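Local coordinates for protein importin-95 (PDB 4XRI) that serves as a HEAT-repeat nuclear transport receptor of the importin-beta family, importing protein cargo into the nucleus and probably binding a small GTPase, at residues Phe74-Glu78 / Phe79-Ala83; Pro138-Met141 / His142-Arg146; Pro375-Ile378 / Gln379-His383; Ala550-Ser553 / Thr554-Gln558; Thr588-Gln591 / Ala592-Arg596. The protein carries 2 engineered substitutions. One frame throughout, in Å; residues are numbered along the deposited sequence.

Interaction 1 of 5, residues Phe74-Glu78 / Phe79-Ala83. With SO4 (sulfate ion), chain G.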
# COMPACT_ATOMS: atom_id res chain seq x y z
N PHE A 74 5.63 29.35 9.13
CA PHE A 74 7.00 28.86 9.24
C PHE A 74 7.06 27.38 9.59
O PHE A 74 7.96 26.93 10.29
CB PHE A 74 7.79 29.68 10.27
CG PHE A 74 7.04 29.92 11.55
CD1 PHE A 74 7.09 29.01 12.58
CD2 PHE A 74 6.29 31.08 11.72
CE1 PHE A 74 6.41 29.23 13.76
CE2 PHE A 74 5.61 31.31 12.90
CZ PHE A 74 5.67 30.38 13.92
N SER A 75 6.08 26.62 9.10
CA SER A 75 6.08 25.17 9.29
C SER A 75 5.29 24.47 8.19
O SER A 75 4.36 25.04 7.62
CB SER A 75 5.52 24.80 10.66
OG SER A 75 4.15 25.13 10.75
N ALA A 76 5.67 23.23 7.89
CA ALA A 76 4.99 22.43 6.88
C ALA A 76 5.30 20.94 7.05
O ALA A 76 6.28 20.58 7.70
CB ALA A 76 5.39 22.89 5.48
N ARG A 77 4.46 20.09 6.48
CA ARG A 77 4.70 18.65 6.52
C ARG A 77 5.79 18.26 5.52
O ARG A 77 6.67 17.46 5.83
CB ARG A 77 3.42 17.87 6.22
CG ARG A 77 2.49 17.74 7.42
CD ARG A 77 1.20 17.02 7.05
NE ARG A 77 0.58 17.62 5.87
CZ ARG A 77 -0.06 18.78 5.87
NH1 ARG A 77 -0.16 19.49 6.98
NH2 ARG A 77 -0.60 19.24 4.74
N GLU A 78 5.71 18.84 4.33
CA GLU A 78 6.66 18.55 3.26
C GLU A 78 8.06 19.05 3.62
O GLU A 78 8.22 20.14 4.17
CB GLU A 78 6.18 19.18 1.95
CG GLU A 78 6.92 18.70 0.70
CD GLU A 78 8.24 19.40 0.50
OE1 GLU A 78 8.30 20.63 0.75
OE2 GLU A 78 9.22 18.74 0.10
N PHE A 79 9.06 18.24 3.30
CA PHE A 79 10.46 18.50 3.64
C PHE A 79 10.98 19.85 3.14
O PHE A 79 11.46 20.67 3.92
CB PHE A 79 11.34 17.38 3.08
CG PHE A 79 12.81 17.55 3.36
CD1 PHE A 79 13.34 17.18 4.58
CD2 PHE A 79 13.66 18.07 2.39
CE1 PHE A 79 14.69 17.33 4.84
CE2 PHE A 79 15.01 18.22 2.65
CZ PHE A 79 15.52 17.85 3.87
N ALA A 80 10.88 20.07 1.83
CA ALA A 80 11.43 21.26 1.20
C ALA A 80 10.70 22.54 1.61
O ALA A 80 11.33 23.56 1.86
CB ALA A 80 11.40 21.11 -0.31
N ARG A 81 9.37 22.48 1.67
CA ARG A 81 8.58 23.60 2.17
C ARG A 81 9.03 23.96 3.57
O ARG A 81 9.26 25.12 3.89
CB ARG A 81 7.08 23.27 2.18
CG ARG A 81 6.40 23.25 0.83
CD ARG A 81 4.91 23.01 1.02
NE ARG A 81 4.17 22.93 -0.23
CZ ARG A 81 2.85 22.79 -0.31
NH1 ARG A 81 2.25 22.73 -1.49
NH2 ARG A 81 2.13 22.73 0.80
N GLN A 82 8.99 23.02 4.40
CA GLN A 82 9.44 23.15 5.78
C GLN A 82 10.81 23.79 5.84
O GLN A 82 11.05 24.70 6.62
CB GLN A 82 9.47 21.77 6.43
CG GLN A 82 9.81 21.77 7.91
CD GLN A 82 8.76 22.48 8.74
OE1 GLN A 82 7.61 22.09 8.75
NE2 GLN A 82 9.17 23.52 9.45
N ALA A 83 11.86 23.33 5.08
CA ALA A 83 13.19 23.91 5.02
C ALA A 83 13.13 25.41 4.76
O ALA A 83 13.75 26.21 5.46
CB ALA A 83 14.02 23.23 3.95
S SO4 G . 2.17 21.29 3.68
O1 SO4 G . 3.25 20.70 2.90
O2 SO4 G . 2.36 22.73 3.77
O3 SO4 G . 2.17 20.72 5.03
O4 SO4 G . 0.89 21.01 3.04
O HOH W 1 8.54 24.51 12.57
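Glu78 folds its carboxylate back over the first turn of helix 79-91, which it precedes as the N-cap residue in this importin-beta N-terminal domain. CG lies anti to the backbone N (chi1 -167°) and the chain then bends at chi2 (-82°), which turns the carboxylate toward amide groups at the start of the helix. OE2 accepts from Ala80 N at 2.7 Å, the donor standing well above the carboxylate plane. Arg81 N also points at OE1, but the modelled distance is implausibly short and the length of that capping bond doubtful. The negative group at the amino end of the helix should be favoured by the helix dipole. The first helical backbone bond runs from Gln82 N to Glu78 O (3.0 Å). Ala76 CB touches Arg81 CB at 3.7 Å. A sulfate, probably from the crystallisation liquor, sits between the two arginines. Arg77 N donates to its O3 at 2.8 Å, and the bend of the Arg77 chain at chi3 lays the guanidinium face over that same oxygen. Arg81, extended from CG to NE, reaches the ion with its edge instead: NH2 makes a weak bond, 3.0 Å long, to sulfate O2, which lies in the guanidinium plane.

Interaction 2 of 5, residues Pro138-Met141 / His142-Arg146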
# COMPACT_ATOMS: atom_id res chain seq x y z
N PRO A 138 15.64 28.95 25.69
CA PRO A 138 16.03 28.18 26.88
C PRO A 138 14.98 28.20 27.99
O PRO A 138 15.02 27.35 28.87
CB PRO A 138 17.32 28.87 27.34
CG PRO A 138 17.20 30.26 26.82
CD PRO A 138 16.50 30.14 25.50
N GLU A 139 14.05 29.15 27.93
CA GLU A 139 13.05 29.30 28.99
C GLU A 139 11.84 28.39 28.80
O GLU A 139 11.08 28.16 29.75
CB GLU A 139 12.58 30.75 29.08
CG GLU A 139 13.68 31.78 29.26
CD GLU A 139 14.19 32.34 27.95
OE1 GLU A 139 13.96 31.70 26.90
OE2 GLU A 139 14.81 33.42 27.96
N LEU A 140 11.68 27.86 27.59
CA LEU A 140 10.42 27.25 27.19
C LEU A 140 9.98 26.02 27.99
O LEU A 140 8.92 26.04 28.62
CB LEU A 140 10.49 26.85 25.71
CG LEU A 140 9.20 26.20 25.21
CD1 LEU A 140 8.02 27.14 25.39
CD2 LEU A 140 9.33 25.78 23.76
N MET A 141 10.77 24.95 27.96
CA MET A 141 10.35 23.69 28.55
C MET A 141 10.14 23.80 30.06
O MET A 141 9.25 23.15 30.61
CB MET A 141 11.37 22.58 28.25
CG MET A 141 11.53 22.27 26.76
SD MET A 141 9.97 22.14 25.85
CE MET A 141 9.19 20.74 26.66
N HIS A 142 10.95 24.62 30.72
CA HIS A 142 10.77 24.87 32.15
C HIS A 142 9.44 25.56 32.40
O HIS A 142 8.73 25.24 33.35
CB HIS A 142 11.93 25.71 32.70
CG HIS A 142 11.86 25.94 34.18
ND1 HIS A 142 12.25 24.99 35.10
CD2 HIS A 142 11.44 27.01 34.90
CE1 HIS A 142 12.08 25.46 36.32
NE2 HIS A 142 11.59 26.69 36.22
N ALA A 143 9.10 26.51 31.53
CA ALA A 143 7.86 27.26 31.64
C ALA A 143 6.65 26.35 31.39
O ALA A 143 5.65 26.44 32.09
CB ALA A 143 7.85 28.43 30.67
N LEU A 144 6.77 25.48 30.40
CA LEU A 144 5.69 24.55 30.06
C LEU A 144 5.44 23.55 31.18
O LEU A 144 4.30 23.27 31.53
CB LEU A 144 6.01 23.81 28.76
CG LEU A 144 6.02 24.64 27.47
CD1 LEU A 144 6.39 23.76 26.28
CD2 LEU A 144 4.67 25.30 27.25
N VAL A 145 6.52 23.00 31.73
CA VAL A 145 6.42 22.05 32.83
C VAL A 145 5.83 22.73 34.06
O VAL A 145 5.01 22.16 34.77
CB VAL A 145 7.80 21.45 33.18
CG1 VAL A 145 7.75 20.71 34.51
CG2 VAL A 145 8.28 20.52 32.08
N ARG A 146 6.25 23.98 34.29
CA ARG A 146 5.74 24.75 35.42
C ARG A 146 4.24 25.02 35.24
O ARG A 146 3.45 24.82 36.16
CB ARG A 146 6.51 26.07 35.55
CG ARG A 146 6.24 26.83 36.84
CD ARG A 146 7.08 28.10 36.89
NE ARG A 146 6.65 29.01 37.95
CZ ARG A 146 7.26 29.13 39.13
NH1 ARG A 146 6.79 29.99 40.02
NH2 ARG A 146 8.33 28.40 39.41
O HOH W 2 13.77 25.14 29.78
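Leu140 and Leu144 meet one turn apart near the start of helix 140-150 of this HEAT-repeat protein, because their first torsions differ. In Leu140, CG stands anti to the backbone N (chi1 -180°), sending the branch forward along the helix; in Leu144, CG is anti to the carbonyl carbon (chi1 -68°) and leans back. The two side chains cross obliquely, with Leu140 CD1 against Leu144 CG at 3.8 Å. Met141 is bent at both chi2 and chi3, a curl that brings its sulfur end to the same leucine: SD lies 4.0 Å from Leu144 CD1, with CE alongside. Leu144 CD1 thus touches both Leu140 and Met141. This apolar side packs on Ile163 and Ile166 of helix 153-168, while Leu140 also reaches Ile124 and Ala128 of helix 114-131. The backbone is regular here, Leu144 N donating to Leu140 O at 2.8 Å and Val145 N to Met141 O at 3.0 Å. Val145 CG2 lies beside that same Met141 carbonyl oxygen. Ahead of these bonds a water bridges the backbone, donating to Pro138 O at 2.7 Å and accepting from His142 N at 3.0 Å.

Interaction 3 of 5, residues Pro375-Ile378 / Gln379-His383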
# COMPACT_ATOMS: atom_id res chain seq x y z
N PRO A 375 -13.33 -23.55 18.24
CA PRO A 375 -14.46 -23.94 19.10
C PRO A 375 -15.38 -22.79 19.57
O PRO A 375 -16.60 -22.98 19.56
CB PRO A 375 -13.78 -24.61 20.30
CG PRO A 375 -12.49 -25.10 19.77
CD PRO A 375 -12.06 -24.07 18.76
N PRO A 376 -14.83 -21.63 19.99
CA PRO A 376 -15.79 -20.60 20.40
C PRO A 376 -16.59 -20.01 19.23
O PRO A 376 -17.73 -19.59 19.43
CB PRO A 376 -14.90 -19.52 21.04
CG PRO A 376 -13.56 -19.74 20.45
CD PRO A 376 -13.44 -21.22 20.27
N VAL A 377 -16.00 -19.97 18.04
CA VAL A 377 -16.69 -19.43 16.87
C VAL A 377 -17.77 -20.40 16.39
O VAL A 377 -18.89 -19.98 16.10
CB VAL A 377 -15.70 -19.14 15.72
CG1 VAL A 377 -16.46 -18.75 14.46
CG2 VAL A 377 -14.73 -18.04 16.12
N ILE A 378 -17.43 -21.68 16.32
CA ILE A 378 -18.38 -22.70 15.88
C ILE A 378 -19.56 -22.79 16.85
O ILE A 378 -20.71 -22.96 16.42
CB ILE A 378 -17.70 -24.07 15.74
CG1 ILE A 378 -16.75 -24.06 14.54
CG2 ILE A 378 -18.72 -25.18 15.57
CD1 ILE A 378 -17.40 -23.57 13.27
N GLN A 379 -19.29 -22.65 18.14
CA GLN A 379 -20.35 -22.62 19.14
C GLN A 379 -21.30 -21.47 18.85
O GLN A 379 -22.52 -21.61 18.94
CB GLN A 379 -19.78 -22.49 20.55
CG GLN A 379 -20.85 -22.49 21.63
CD GLN A 379 -20.29 -22.21 23.01
OE1 GLN A 379 -19.23 -21.59 23.16
NE2 GLN A 379 -20.99 -22.67 24.04
N PHE A 380 -20.73 -20.32 18.51
CA PHE A 380 -21.51 -19.12 18.22
C PHE A 380 -22.31 -19.25 16.93
O PHE A 380 -23.47 -18.84 16.87
CB PHE A 380 -20.58 -17.91 18.13
CG PHE A 380 -21.28 -16.62 17.80
CD1 PHE A 380 -21.83 -15.84 18.81
CD2 PHE A 380 -21.38 -16.18 16.49
CE1 PHE A 380 -22.47 -14.65 18.51
CE2 PHE A 380 -22.02 -14.99 16.19
CZ PHE A 380 -22.57 -14.23 17.20
N VAL A 381 -21.69 -19.83 15.91
CA VAL A 381 -22.33 -19.98 14.60
C VAL A 381 -23.50 -20.95 14.67
O VAL A 381 -24.56 -20.71 14.09
CB VAL A 381 -21.33 -20.47 13.53
CG1 VAL A 381 -22.04 -20.78 12.22
CG2 VAL A 381 -20.25 -19.43 13.30
N GLU A 382 -23.32 -22.05 15.40
CA GLU A 382 -24.38 -23.04 15.55
C GLU A 382 -25.57 -22.45 16.32
O GLU A 382 -26.73 -22.71 15.98
CB GLU A 382 -23.87 -24.29 16.27
CG GLU A 382 -22.87 -25.11 15.46
CD GLU A 382 -22.74 -26.54 15.97
OE1 GLU A 382 -23.78 -27.15 16.30
OE2 GLU A 382 -21.60 -27.05 16.04
N HIS A 383 -25.27 -21.67 17.35
CA HIS A 383 -26.30 -21.05 18.18
C HIS A 383 -27.16 -20.04 17.43
O HIS A 383 -28.34 -19.87 17.75
CB HIS A 383 -25.67 -20.36 19.39
CG HIS A 383 -25.12 -21.29 20.42
ND1 HIS A 383 -24.59 -20.85 21.62
CD2 HIS A 383 -25.02 -22.64 20.44
CE1 HIS A 383 -24.18 -21.89 22.32
NE2 HIS A 383 -24.43 -22.99 21.63
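Ile378 meets Glu382 one turn on along helix 374-384, where a branched apolar side chain lies against the stem and carboxylate of an acid. Ile378 CG2, anti to the backbone N, points forward and comes 3.5 Å from Glu382 OE2. Glu382 runs extended beyond CG, and its CG passes 3.2 Å from Ile378 O, the carbonyl oxygen that also accepts from Glu382 N at 2.9 Å. Gln379 is the second large contributor: its backbone N donates to Pro375 O at 3.1 Å, and its CB lies beside that oxygen, while the side chain stretches outward on the exposed side. Val377 carries the buried side. Its CG1 meets Val381 CG2 at 4.0 Å, and CG2 of Val381 also lies over Val377 O. Both valines have CG1 anti to the backbone N, near 173°, so each presents CG1 forward and CG2 back, bringing unlike branches together. Among its neighbours in the HEAT array, helix 374-384 packs against both helix 324-340 and helix 390-402: Pro376 and Val377 rest on Val333, Phe380 on Leu337 and Ala395, Val377 on Ala399, and Ile378 on Phe400.

Interaction 4 of 5, residues Ala550-Ser553 / Thr554-Gln558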
# COMPACT_ATOMS: atom_id res chain seq x y z
N ALA A 550 -13.34 -17.74 -28.18
CA ALA A 550 -13.28 -17.12 -29.51
C ALA A 550 -14.56 -16.34 -29.81
O ALA A 550 -14.50 -15.17 -30.19
CB ALA A 550 -13.05 -18.19 -30.57
N SER A 551 -15.70 -16.99 -29.62
CA SER A 551 -17.01 -16.36 -29.80
C SER A 551 -17.18 -15.16 -28.87
O SER A 551 -17.72 -14.13 -29.27
CB SER A 551 -18.13 -17.37 -29.56
OG SER A 551 -18.19 -18.33 -30.59
N LEU A 552 -16.73 -15.30 -27.63
CA LEU A 552 -16.80 -14.22 -26.66
C LEU A 552 -15.98 -13.01 -27.10
O LEU A 552 -16.43 -11.87 -26.96
CB LEU A 552 -16.31 -14.70 -25.29
CG LEU A 552 -16.18 -13.58 -24.25
CD1 LEU A 552 -17.53 -12.95 -23.98
CD2 LEU A 552 -15.55 -14.07 -22.96
N SER A 553 -14.79 -13.27 -27.63
CA SER A 553 -13.90 -12.21 -28.08
C SER A 553 -14.57 -11.34 -29.14
O SER A 553 -14.34 -10.13 -29.20
CB SER A 553 -12.60 -12.79 -28.63
OG SER A 553 -12.79 -13.36 -29.91
N THR A 554 -15.40 -11.96 -29.97
CA THR A 554 -16.14 -11.24 -31.01
C THR A 554 -17.21 -10.33 -30.41
O THR A 554 -17.39 -9.20 -30.86
CB THR A 554 -16.82 -12.22 -31.99
OG1 THR A 554 -15.83 -13.05 -32.61
CG2 THR A 554 -17.57 -11.45 -33.08
N VAL A 555 -17.93 -10.84 -29.41
CA VAL A 555 -18.94 -10.04 -28.72
C VAL A 555 -18.29 -8.85 -28.03
O VAL A 555 -18.77 -7.72 -28.14
CB VAL A 555 -19.71 -10.87 -27.67
CG1 VAL A 555 -20.68 -9.98 -26.90
CG2 VAL A 555 -20.44 -12.03 -28.32
N ILE A 556 -17.20 -9.11 -27.32
CA ILE A 556 -16.45 -8.06 -26.63
C ILE A 556 -15.96 -7.00 -27.61
O ILE A 556 -16.05 -5.80 -27.34
CB ILE A 556 -15.23 -8.65 -25.88
CG1 ILE A 556 -15.70 -9.59 -24.77
CG2 ILE A 556 -14.38 -7.54 -25.30
CD1 ILE A 556 -16.64 -8.96 -23.77
N LEU A 557 -15.45 -7.46 -28.75
CA LEU A 557 -15.02 -6.57 -29.82
C LEU A 557 -16.16 -5.70 -30.33
O LEU A 557 -15.99 -4.50 -30.56
CB LEU A 557 -14.43 -7.38 -30.98
CG LEU A 557 -12.94 -7.67 -30.90
CD1 LEU A 557 -12.52 -8.63 -32.01
CD2 LEU A 557 -12.16 -6.37 -30.99
N GLN A 558 -17.33 -6.30 -30.49
CA GLN A 558 -18.52 -5.58 -30.94
C GLN A 558 -18.91 -4.48 -29.96
O GLN A 558 -19.24 -3.36 -30.36
CB GLN A 558 -19.68 -6.56 -31.14
CG GLN A 558 -20.87 -5.98 -31.88
CD GLN A 558 -21.90 -7.04 -32.23
OE1 GLN A 558 -21.67 -8.24 -32.07
NE2 GLN A 558 -23.05 -6.60 -32.73
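Leu552 and Ile556 pack one turn apart on helix 546-567 of the HEAT-repeat superhelix, their side chains crossing at a slant. Leu552 has CG anti to the backbone N (chi1 172°) and leans forward along the helix; Ile556 has CG1 anti to the carbonyl carbon and leans back. Leu552 CD1 consequently meets Ile556 CG1 at 3.9 Å. The isoleucine's terminal methyl, CD1, lies close to the same leucine branch. Ile556 CG1 also lies 3.2 Å from Leu552 O, which accepts from Ile556 N at 2.9 Å. Away from this apolar pair, Ser553 and Thr554 turn their hydroxyls toward the preceding turn. Ser553 OG, held between the backbone N and the carbonyl carbon (chi1 75°), donates to Ala550 O at 2.5 Å. Thr554 OG1 lies 3.5 Å from that same oxygen, Ala550 O. Gln604 engages both hydroxyls, its NE2 bonding Ser553 OG and its OE1 bonding Thr554 OG1, so one amide bridges two successive residues. Ala550 O also receives a weak bond from Thr554 N. Leu552 continues onto Leu534 and Val538 of helix 524-539, whereas Leu557 faces Ile608 and Val611 of helix 605-616. Leu557 itself bends over Ser553 O: CB and CG both lie 3.3 Å from this oxygen, which accepts from Leu557 N at 2.9 Å.

Interaction 5 of 5, residues Thr588-Gln591 / Ala592-Arg596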
# COMPACT_ATOMS: atom_id res chain seq x y z
N THR A 588 -9.99 -5.23 -20.68
CA THR A 588 -9.52 -6.24 -19.74
C THR A 588 -9.97 -7.64 -20.17
O THR A 588 -9.18 -8.58 -20.17
CB THR A 588 -10.02 -5.97 -18.31
OG1 THR A 588 -9.40 -4.77 -17.81
CG2 THR A 588 -9.68 -7.13 -17.38
N VAL A 589 -11.24 -7.76 -20.54
CA VAL A 589 -11.79 -9.02 -21.01
C VAL A 589 -11.16 -9.42 -22.34
O VAL A 589 -10.79 -10.57 -22.53
CB VAL A 589 -13.32 -8.95 -21.17
CG1 VAL A 589 -13.85 -10.28 -21.69
CG2 VAL A 589 -13.98 -8.60 -19.85
N LEU A 590 -11.07 -8.46 -23.25
CA LEU A 590 -10.44 -8.69 -24.55
C LEU A 590 -9.03 -9.23 -24.37
O LEU A 590 -8.64 -10.22 -24.99
CB LEU A 590 -10.41 -7.41 -25.38
CG LEU A 590 -9.68 -7.55 -26.72
CD1 LEU A 590 -10.41 -8.54 -27.62
CD2 LEU A 590 -9.52 -6.20 -27.42
N GLN A 591 -8.26 -8.57 -23.50
CA GLN A 591 -6.91 -8.99 -23.16
C GLN A 591 -6.87 -10.44 -22.70
O GLN A 591 -5.97 -11.20 -23.07
CB GLN A 591 -6.32 -8.07 -22.09
CG GLN A 591 -4.89 -8.40 -21.68
CD GLN A 591 -4.42 -7.57 -20.50
OE1 GLN A 591 -5.00 -6.52 -20.20
NE2 GLN A 591 -3.38 -8.03 -19.83
N ALA A 592 -7.86 -10.82 -21.90
CA ALA A 592 -7.96 -12.18 -21.37
C ALA A 592 -8.16 -13.20 -22.48
O ALA A 592 -7.51 -14.24 -22.50
CB ALA A 592 -9.09 -12.27 -20.36
N THR A 593 -9.05 -12.88 -23.42
CA THR A 593 -9.33 -13.78 -24.53
C THR A 593 -8.13 -13.89 -25.47
O THR A 593 -7.86 -14.96 -26.02
CB THR A 593 -10.56 -13.31 -25.35
OG1 THR A 593 -10.31 -12.01 -25.88
CG2 THR A 593 -11.80 -13.28 -24.47
N VAL A 594 -7.42 -12.78 -25.65
CA VAL A 594 -6.23 -12.78 -26.50
C VAL A 594 -5.16 -13.70 -25.94
O VAL A 594 -4.64 -14.57 -26.64
CB VAL A 594 -5.65 -11.36 -26.67
CG1 VAL A 594 -4.31 -11.42 -27.39
CG2 VAL A 594 -6.62 -10.46 -27.44
N GLN A 595 -4.83 -13.50 -24.66
CA GLN A 595 -3.84 -14.33 -23.98
C GLN A 595 -4.24 -15.80 -23.96
O GLN A 595 -3.41 -16.68 -24.18
CB GLN A 595 -3.61 -13.85 -22.54
CG GLN A 595 -2.90 -12.52 -22.43
CD GLN A 595 -2.50 -12.19 -21.00
OE1 GLN A 595 -2.72 -11.07 -20.52
NE2 GLN A 595 -1.90 -13.16 -20.31
N ARG A 596 -5.52 -16.05 -23.70
CA ARG A 596 -6.02 -17.41 -23.60
C ARG A 596 -6.01 -18.13 -24.95
O ARG A 596 -5.73 -19.33 -25.02
CB ARG A 596 -7.43 -17.43 -23.02
CG ARG A 596 -7.92 -18.82 -22.66
CD ARG A 596 -6.97 -19.49 -21.69
NE ARG A 596 -7.28 -20.91 -21.52
CZ ARG A 596 -6.74 -21.89 -22.24
NH1 ARG A 596 -5.85 -21.61 -23.18
NH2 ARG A 596 -7.08 -23.15 -22.01
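Gln591 and Gln595 lie side by side on helix 573-597, one turn apart in the HEAT-repeat array, and join their amides by a hydrogen bond. Gln591 NE2 donates to Gln595 OE1 at 3.2 Å, nearly in line with the acceptor C=O (170° at the oxygen). The donor amide keeps its partner close to its own plane, and the two amide planes are only 25° apart. Different first torsions close the gap: Gln591 has CG anti to the backbone N and reaches forward, while Gln595 has CG beside its backbone N (chi1 -70°) and leans back. Both chains are extended beyond CG, and Gln595 N donates to Gln591 O at 3.0 Å. On the buried side, Leu590 O accepts twice, from Val594 N at 2.9 Å and from the hydroxyl of Thr593, whose OG1 tucks between backbone N and carbonyl carbon. This internal bond satisfies a buried hydroxyl. Val594 CG2 presses on the same Leu590 O at 3.2 Å. Farther out, Gln591 touches Ala631 and Ala635 of helix 625-640, and Gln595 touches Ala635, while Ala592 packs on Ser535 and Val538 of helix 524-539. Thr593 lies against Val549 and Ser553 of helix 546-567. Thr593 OG1 makes the shortest of the bonds within this turn, 2.6 Å to Leu590 O.

From the N terminus, the five contacts follow in series, none nested or crossing, and each is local to a cap or helical turn, closing no long loop. Interaction 1 starts helix 79-91 and interaction 2 lies near the start of helix 140-150; their centres are about 25 Å apart, on the same side of the chain's centre. Interaction 3, on helix 374-384, is isolated from the rest, its nearest neighbour by centre being interaction 5, about 44 Å away. Interactions 4 and 5 touch across helices 546-567 and 573-597, which follow each other in the chain: Ile556 CG1 packs on Val589 CG1 at 3.7 Å, and Ser553 CB on Thr593 OG1 at 3.7 Å, joining two successive helices.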